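Local coordinates for RNase III inhibitor (Mycobacterium tuberculosis, PDB 5M3I), which belongs to the macro-domain family, whose compact alpha/beta fold packs helices against a central mixed sheet, at residues A[131-135]-A[136-140]; A[95-99]-A[100-104]. One frame throughout, in Å; residues are numbered along the deposited sequence.

Contact 1: residues A[131-135]-A[136-140]; sequences GGLDW and EDVEQ
Trp135 and Glu139, one helical turn apart, make the main side-chain meeting, a CH-pi contact. The CB of Glu139 lies over one face of the indole, 3.7 Å from the centroid of the six-membered ring of Trp135 and 10° off the ring normal. The indole is swung there because its CG is anti to the backbone N (chi1 170°), which sends the ring along the helix surface toward the following turn. The extended chain of Glu139 then runs on past the ring, bringing its OE2 to 3.2 Å from CZ2 of Trp135, with the carboxylate plane turned 60° from that of the indole. Glutamate suits this place because its methylenes give an aromatic face something apolar to rest against while its carboxylate stays beside the NE1-CZ2 side of the ring. Pro125, Pro158 and Pro159 also touch the indole.

Hydrogen bonding defines the motif, the N-terminal cap of helix 135-147, which follows strand 120-123 in the macro fold. Asp134 is the N-cap: its OD1 takes a weak bond from Glu136 N at 3.3 Å. Aspartate fits here, since a short acidic side chain can turn back to an amide of the first turn, here that of Glu136, and the helix dipole probably favours its negative charge. The carbonyl of Asp134 receives Val138 N (N to O 3.2 Å) and, weakly, Asp137 N. In the next bond Glu139 N meets Trp135 O at 2.7 Å.

Apolar contact lies on the inner side. Leu133 CB comes within 4.0 Å of Val138 CG2, the two side chains crossing at about a right angle. Beta-branched Val138 offers a compact buried surface, and Leu133 also touches Ser97 in the loop before helix 99-115 and Ile102 on that helix.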
loop_
_atom_site.group_PDB
_atom_site.type_symbol
_atom_site.label_atom_id
_atom_site.label_comp_id
_atom_site.label_asym_id
_atom_site.label_seq_id
_atom_site.Cartn_x
_atom_site.Cartn_y
_atom_site.Cartn_z
ATOM N N GLY A 131 6.792 -9.506 -6.538
ATOM C CA GLY A 131 7.065 -10.330 -5.369
ATOM C C GLY A 131 6.842 -11.823 -5.502
ATOM O O GLY A 131 7.213 -12.566 -4.603
ATOM N N GLY A 132 6.221 -12.262 -6.599
ATOM C CA GLY A 132 5.969 -13.666 -6.870
ATOM C C GLY A 132 4.835 -14.352 -6.121
ATOM O O GLY A 132 4.779 -15.577 -6.127
ATOM N N LEU A 133 3.915 -13.619 -5.488
ATOM C CA LEU A 133 2.768 -14.265 -4.771
ATOM C C LEU A 133 1.580 -14.582 -5.714
ATOM O O LEU A 133 1.456 -14.000 -6.777
ATOM C CB LEU A 133 2.293 -13.373 -3.608
ATOM C CG LEU A 133 3.379 -12.967 -2.593
ATOM C CD1 LEU A 133 2.797 -12.113 -1.491
ATOM C CD2 LEU A 133 4.076 -14.177 -1.999
ATOM N N ASP A 134 0.719 -15.497 -5.298
ATOM C CA ASP A 134 -0.494 -15.839 -6.032
ATOM C C ASP A 134 -1.616 -14.821 -5.763
ATOM O O ASP A 134 -1.941 -14.541 -4.593
ATOM C CB ASP A 134 -0.954 -17.215 -5.579
ATOM C CG ASP A 134 -1.849 -17.902 -6.583
ATOM O OD1 ASP A 134 -2.827 -17.292 -7.044
ATOM O OD2 ASP A 134 -1.568 -19.078 -6.918
ATOM N N TRP A 135 -2.212 -14.268 -6.824
ATOM C CA TRP A 135 -3.262 -13.234 -6.682
ATOM C C TRP A 135 -4.398 -13.694 -5.784
ATOM O O TRP A 135 -4.825 -13.002 -4.870
ATOM C CB TRP A 135 -3.814 -12.803 -8.047
ATOM C CG TRP A 135 -5.088 -11.886 -8.005
ATOM C CD1 TRP A 135 -6.231 -12.030 -8.743
ATOM C CD2 TRP A 135 -5.275 -10.714 -7.221
ATOM N NE1 TRP A 135 -7.121 -11.031 -8.450
ATOM C CE2 TRP A 135 -6.554 -10.212 -7.513
ATOM C CE3 TRP A 135 -4.477 -10.027 -6.307
ATOM C CZ2 TRP A 135 -7.058 -9.066 -6.913
ATOM C CZ3 TRP A 135 -4.988 -8.910 -5.696
ATOM C CH2 TRP A 135 -6.265 -8.431 -6.016
ATOM N N GLU A 136 -4.904 -14.865 -6.073
ATOM C CA GLU A 136 -6.086 -15.350 -5.399
ATOM C C GLU A 136 -5.820 -15.430 -3.906
ATOM O O GLU A 136 -6.725 -15.185 -3.098
ATOM C CB GLU A 136 -6.507 -16.694 -5.991
ATOM C CG GLU A 136 -7.802 -17.222 -5.453
ATOM C CD GLU A 136 -8.249 -18.494 -6.136
ATOM O OE1 GLU A 136 -7.751 -18.847 -7.240
ATOM O OE2 GLU A 136 -9.117 -19.160 -5.547
ATOM N N ASP A 137 -4.587 -15.769 -3.517
ATOM C CA ASP A 137 -4.221 -15.832 -2.098
ATOM C C ASP A 137 -4.291 -14.451 -1.437
ATOM O O ASP A 137 -4.761 -14.324 -0.306
ATOM C CB ASP A 137 -2.789 -16.364 -1.915
ATOM C CG ASP A 137 -2.663 -17.854 -2.167
ATOM O OD1 ASP A 137 -3.709 -18.565 -2.155
ATOM O OD2 ASP A 137 -1.518 -18.319 -2.315
ATOM N N VAL A 138 -3.692 -13.478 -2.116
ATOM C CA VAL A 138 -3.593 -12.120 -1.641
ATOM C C VAL A 138 -4.974 -11.470 -1.668
ATOM O O VAL A 138 -5.376 -10.864 -0.686
ATOM C CB VAL A 138 -2.640 -11.303 -2.509
ATOM C CG1 VAL A 138 -2.653 -9.825 -2.090
ATOM C CG2 VAL A 138 -1.220 -11.857 -2.409
ATOM N N GLU A 139 -5.744 -11.701 -2.721
ATOM C CA GLU A 139 -7.115 -11.172 -2.808
ATOM C C GLU A 139 -7.994 -11.627 -1.643
ATOM O O GLU A 139 -8.691 -10.817 -1.057
ATOM C CB GLU A 139 -7.750 -11.538 -4.150
ATOM C CG GLU A 139 -9.117 -10.965 -4.407
ATOM C CD GLU A 139 -9.724 -11.462 -5.707
ATOM O OE1 GLU A 139 -10.015 -12.682 -5.807
ATOM O OE2 GLU A 139 -9.881 -10.647 -6.641
ATOM N N GLN A 140 -7.906 -12.900 -1.263
ATOM C CA GLN A 140 -8.610 -13.409 -0.065
ATOM C C GLN A 140 -8.263 -12.607 1.170
ATOM O O GLN A 140 -9.142 -12.214 1.916
ATOM C CB GLN A 140 -8.275 -14.861 0.222
ATOM C CG GLN A 140 -8.991 -15.831 -0.682
ATOM C CD GLN A 140 -8.359 -17.241 -0.647
ATOM O OE1 GLN A 140 -7.668 -17.607 0.336
ATOM N NE2 GLN A 140 -8.537 -18.003 -1.731
#

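Contact 2: residues A[95-99]-A[100-104]; sequences APSKL and AYIDA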
loop_
_atom_site.group_PDB
_atom_site.type_symbol
_atom_site.label_atom_id
_atom_site.label_comp_id
_atom_site.label_asym_id
_atom_site.label_seq_id
_atom_site.Cartn_x
_atom_site.Cartn_y
_atom_site.Cartn_z
ATOM N N ALA A 95 15.005 -9.978 -2.957
ATOM C CA ALA A 95 14.299 -11.166 -2.461
ATOM C C ALA A 95 12.839 -11.077 -2.772
ATOM O O ALA A 95 12.356 -9.997 -2.975
ATOM C CB ALA A 95 14.526 -11.349 -0.959
ATOM N N PRO A 96 12.132 -12.231 -2.816
ATOM C CA PRO A 96 10.701 -12.188 -3.050
ATOM C C PRO A 96 9.867 -11.820 -1.828
ATOM O O PRO A 96 10.370 -11.700 -0.698
ATOM C CB PRO A 96 10.354 -13.605 -3.506
ATOM C CG PRO A 96 11.556 -14.441 -3.283
ATOM C CD PRO A 96 12.622 -13.617 -2.645
ATOM N N SER A 97 8.581 -11.648 -2.078
ATOM C CA SER A 97 7.634 -11.328 -1.044
ATOM C C SER A 97 7.197 -12.643 -0.455
ATOM O O SER A 97 7.619 -13.670 -0.937
ATOM C CB SER A 97 6.447 -10.555 -1.604
ATOM O OG SER A 97 5.588 -10.168 -0.540
ATOM N N LYS A 98 6.444 -12.583 0.649
ATOM C CA LYS A 98 5.864 -13.756 1.293
ATOM C C LYS A 98 4.534 -13.435 1.891
ATOM O O LYS A 98 4.263 -12.285 2.303
ATOM C CB LYS A 98 6.793 -14.244 2.395
ATOM C CG LYS A 98 8.116 -14.713 1.819
ATOM C CD LYS A 98 8.961 -15.456 2.801
ATOM C CE LYS A 98 10.105 -16.173 2.067
ATOM N NZ LYS A 98 11.134 -16.519 3.059
ATOM N N LEU A 99 3.686 -14.441 1.960
ATOM C CA LEU A 99 2.346 -14.303 2.513
ATOM C C LEU A 99 2.342 -13.825 3.942
ATOM O O LEU A 99 1.511 -12.977 4.315
ATOM C CB LEU A 99 1.548 -15.604 2.376
ATOM C CG LEU A 99 1.074 -15.844 0.923
ATOM C CD1 LEU A 99 0.514 -17.248 0.748
ATOM C CD2 LEU A 99 0.042 -14.830 0.455
ATOM N N ALA A 100 3.307 -14.295 4.709
ATOM C CA ALA A 100 3.498 -13.827 6.096
ATOM C C ALA A 100 3.748 -12.302 6.197
ATOM O O ALA A 100 3.316 -11.678 7.156
ATOM C CB ALA A 100 4.617 -14.588 6.765
ATOM N N TYR A 101 4.425 -11.719 5.204
ATOM C CA TYR A 101 4.634 -10.286 5.165
ATOM C C TYR A 101 3.318 -9.501 4.921
ATOM O O TYR A 101 3.152 -8.381 5.396
ATOM C CB TYR A 101 5.632 -9.926 4.070
ATOM C CG TYR A 101 7.029 -10.552 4.147
ATOM C CD1 TYR A 101 7.502 -11.242 5.284
ATOM C CD2 TYR A 101 7.900 -10.372 3.081
ATOM C CE1 TYR A 101 8.815 -11.769 5.308
ATOM C CE2 TYR A 101 9.186 -10.897 3.086
ATOM C CZ TYR A 101 9.641 -11.590 4.192
ATOM O OH TYR A 101 10.919 -12.034 4.114
ATOM N N ILE A 102 2.432 -10.110 4.131
ATOM C CA ILE A 102 1.176 -9.521 3.766
ATOM C C ILE A 102 0.270 -9.612 4.997
ATOM O O ILE A 102 -0.417 -8.636 5.350
ATOM C CB ILE A 102 0.540 -10.197 2.516
ATOM C CG1 ILE A 102 1.486 -10.174 1.289
ATOM C CG2 ILE A 102 -0.785 -9.553 2.114
ATOM C CD1 ILE A 102 2.095 -8.853 0.934
ATOM N N ASP A 103 0.237 -10.773 5.631
ATOM C CA ASP A 103 -0.553 -10.950 6.883
ATOM C C ASP A 103 -0.182 -9.908 7.916
ATOM O O ASP A 103 -1.038 -9.282 8.490
ATOM C CB ASP A 103 -0.367 -12.348 7.444
ATOM C CG ASP A 103 -0.964 -13.435 6.541
ATOM O OD1 ASP A 103 -1.768 -13.117 5.638
ATOM O OD2 ASP A 103 -0.661 -14.635 6.762
ATOM N N ALA A 104 1.110 -9.710 8.109
ATOM C CA ALA A 104 1.587 -8.817 9.157
ATOM C C ALA A 104 1.300 -7.361 8.801
ATOM O O ALA A 104 0.858 -6.584 9.639
ATOM C CB ALA A 104 3.080 -9.039 9.442
#
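Lys98 and Tyr101 are brought together by two similar first torsions: in each, CG stands beside the backbone N and anti to the carbonyl carbon (chi1 -64° for Lys98, -58° for Tyr101). The tyrosine ring is thereby laid back along the incoming chain, under the start of the lysine side chain. Lys98 CB sits over the centre of one ring face, 4.0 Å from the Tyr101 centroid and 6° off the normal, a CH-pi contact. The extended lysine then passes above the ring, its CD reaching 4.2 Å from the phenolic OH of Tyr101. The long aliphatic part of lysine suits such a flat partner, and Ile67 and Lys91 also touch the tyrosine.

On the buried side, Ser97 OG lies 4.0 Å from CD1 of Ile102. The small serine leaves its hydroxyl to the carbonyl of Thr89, with which it is hydrogen-bonded, while Ile102 turns its hydrocarbon inward.

The backbone opens into the helix here. Lys98 O receives Tyr101 N (3.0 Å) and Ile102 N, both weakly, whereas Asp103 N meets Leu99 O at 2.9 Å. Asp103, on the side facing helix 135-147, carries its carboxylate to a salt bridge with Arg141, and Leu99 packs on that same arginine and on Asp137.

Lys98 occupies the N-cap position, and its carbonyl begins the helical bonding, to the amides of Tyr101 and Ile102. This is the N-terminal turn of helix 99-115, which leads from strand 83-88 to the parallel strand 120-123 in a beta-alpha-beta crossover of the macro-domain fold.

From the N terminus, contact 2 comes first, where the loop after strand 83-88 runs into helix 99-115; strand 120-123 intervenes, and contact 1 lies at the matching start of helix 135-147. Each is local, and neither closes a long loop. The two are in series, neither nesting nor crossing, with centres about 10 Å apart. Their lead-in loops nonetheless meet: Gly131 O lies 3.0 Å from Ser97 N, a probable hydrogen bond, and Leu133 CD1 packs 3.6 Å from Ile102 CG1. Two helix starts on the same side of the chain's centre, serving consecutive strand-to-strand connections, are thus tied to each other.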